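Local coordinates for capsule biosynthesis protein capD (Bacillus anthracis, PDB 3G9K) that cleaves the poly-gamma-D-glutamate capsule and joins its fragments through an amide bond to meso-diaminopimelic acid in the peptidoglycan, at residues T2-I7 with S16-S21. Numbering follows the deposited sequence.
Sequences THFVII and STNTLS. With GLU (glutamic acid), chain F.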
# COMPACT_ATOMS: atom_id res chain seq x y z
N THR B 2 0.19 -1.21 -3.76
CA THR B 2 0.75 0.12 -4.03
C THR B 2 0.45 0.97 -2.82
O THR B 2 -0.63 0.82 -2.25
CB THR B 2 0.16 0.73 -5.32
OG1 THR B 2 1.00 1.82 -5.78
CG2 THR B 2 -1.27 1.20 -5.08
N HIS B 3 1.40 1.82 -2.42
CA HIS B 3 1.19 2.75 -1.35
C HIS B 3 1.41 4.19 -1.84
O HIS B 3 2.42 4.46 -2.49
CB HIS B 3 2.11 2.51 -0.20
CG HIS B 3 1.69 3.28 0.98
ND1 HIS B 3 2.25 4.48 1.32
CD2 HIS B 3 0.67 3.09 1.84
CE1 HIS B 3 1.60 5.00 2.34
NE2 HIS B 3 0.65 4.16 2.68
N PHE B 4 0.46 5.10 -1.53
CA PHE B 4 0.68 6.55 -1.78
C PHE B 4 0.38 7.42 -0.52
O PHE B 4 -0.25 6.99 0.45
CB PHE B 4 -0.09 6.99 -3.04
CG PHE B 4 -1.58 6.97 -2.87
CD1 PHE B 4 -2.29 5.82 -3.13
CD2 PHE B 4 -2.26 8.08 -2.34
CE1 PHE B 4 -3.66 5.78 -2.97
CE2 PHE B 4 -3.61 8.08 -2.18
CZ PHE B 4 -4.33 6.91 -2.48
N VAL B 5 0.92 8.64 -0.54
CA VAL B 5 0.74 9.63 0.52
C VAL B 5 0.48 10.98 -0.13
O VAL B 5 1.14 11.33 -1.12
CB VAL B 5 1.98 9.72 1.42
CG1 VAL B 5 1.68 10.62 2.67
CG2 VAL B 5 2.44 8.29 1.81
N ILE B 6 -0.51 11.68 0.41
CA ILE B 6 -0.88 13.03 -0.05
C ILE B 6 -0.98 13.95 1.14
O ILE B 6 -1.49 13.54 2.15
CB ILE B 6 -2.20 13.01 -0.75
CG1 ILE B 6 -2.14 12.00 -1.89
CG2 ILE B 6 -2.55 14.44 -1.31
CD1 ILE B 6 -3.47 11.81 -2.57
N ILE B 7 -0.48 15.18 1.01
CA ILE B 7 -0.76 16.22 2.01
C ILE B 7 -1.25 17.45 1.31
O ILE B 7 -0.70 17.82 0.27
CB ILE B 7 0.48 16.58 2.85
CG1 ILE B 7 1.08 15.31 3.48
CG2 ILE B 7 0.11 17.65 3.87
CD1 ILE B 7 2.29 15.57 4.36
N SER B 16 -2.51 5.75 2.01
CA SER B 16 -3.39 4.69 1.51
C SER B 16 -2.60 3.57 0.86
O SER B 16 -1.63 3.82 0.13
CB SER B 16 -4.43 5.27 0.56
OG SER B 16 -5.19 4.23 -0.05
N THR B 17 -2.97 2.33 1.19
CA THR B 17 -2.45 1.19 0.43
C THR B 17 -3.56 0.33 -0.21
O THR B 17 -4.50 -0.08 0.42
CB THR B 17 -1.21 0.46 1.16
OG1 THR B 17 -1.09 -0.95 0.85
CG2 THR B 17 -1.00 0.81 2.59
N ASN B 18 -3.45 0.17 -1.53
CA ASN B 18 -4.41 -0.57 -2.31
C ASN B 18 -3.76 -1.81 -2.90
O ASN B 18 -2.55 -1.80 -3.15
CB ASN B 18 -4.95 0.28 -3.44
CG ASN B 18 -5.71 1.53 -2.94
OD1 ASN B 18 -6.27 1.52 -1.85
ND2 ASN B 18 -5.74 2.57 -3.76
N THR B 19 -4.54 -2.87 -3.13
CA THR B 19 -3.94 -4.09 -3.61
C THR B 19 -4.88 -5.05 -4.34
O THR B 19 -6.11 -4.95 -4.23
CB THR B 19 -3.29 -4.82 -2.43
OG1 THR B 19 -2.44 -5.86 -2.93
CG2 THR B 19 -4.38 -5.42 -1.51
N LEU B 20 -4.27 -5.93 -5.11
CA LEU B 20 -4.90 -7.11 -5.68
C LEU B 20 -4.40 -8.40 -5.00
O LEU B 20 -4.84 -9.46 -5.28
CB LEU B 20 -4.62 -7.24 -7.16
CG LEU B 20 -5.02 -6.15 -8.11
CD1 LEU B 20 -4.59 -6.46 -9.49
CD2 LEU B 20 -6.45 -5.85 -8.04
N SER B 21 -3.41 -8.31 -4.13
CA SER B 21 -2.89 -9.46 -3.35
C SER B 21 -1.91 -10.42 -4.02
O SER B 21 -1.44 -11.32 -3.42
CB SER B 21 -4.00 -10.26 -2.72
OG SER B 21 -4.52 -9.61 -1.60
N GLU F . 2.46 -10.30 -1.47
CA GLU F . 2.58 -8.89 -1.82
C GLU F . 1.41 -8.05 -1.28
O GLU F . 0.26 -8.40 -1.54
CB GLU F . 2.67 -8.80 -3.34
CG GLU F . 2.32 -7.44 -3.93
CD GLU F . 3.34 -6.38 -3.65
OE1 GLU F . 4.13 -6.52 -2.69
OE2 GLU F . 3.31 -5.38 -4.39
OXT GLU F . 1.55 -7.01 -0.59
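The ring of F4 swings across to the neighbouring strand and overlaps S16, with CZ 3.5 Å from S16 CB. Strands 2-7 and 13-19 form the N-terminal beta hairpin of this Ntn-hydrolase chain, which begins with the nucleophile T1. Two antiparallel hydrogen-bonded pairs, T2 with N18 and F4 with S16, bracket the non-hydrogen-bonded pair H3 with T17. In the first, T2 N donates to N18 O at 2.9 Å and N18 N returns a bond to T2 O; in the second, the S16 N to F4 O bond is nearly straight at the hydrogen (172°). At the central pair, T17 CA adds a CA-H...O contact to T2 O (3.3 Å).

T2, F4, S16 and N18 share one face of the hairpin. F4 CG sits between its backbone N and carbonyl carbon (chi1 69°), a rotamer that leans the ring toward S16, where CE1 and CZ meet CB and OG. The end of N18 lies near the edge of the same ring. T2 CG2 lies alongside N18 CB at 4.1 Å, while T2 OG1 bonds to E59 of the other CapD chain. S16 OG likewise turns to that chain, bonding to G70 O. A strand of that chain pairs antiparallel with residues of both strands, V5 to I7 and S16 to T19, so the sheet continues across the interface.

On the opposite face, H3 and T17 are neighbours, and the H3 ring has S16 O over one face, 3.5 Å from CG. T17 also packs against T1, so the hairpin touches the nucleophile's side chain. Farther along, T19 and S21 enter the glutamate pocket, where T1 OG1 and R169 bond to the ligand. T19 OG1 is hydrogen-bonded to T1 OG1 and closes an ST turn by accepting from S21 N at 2.9 Å.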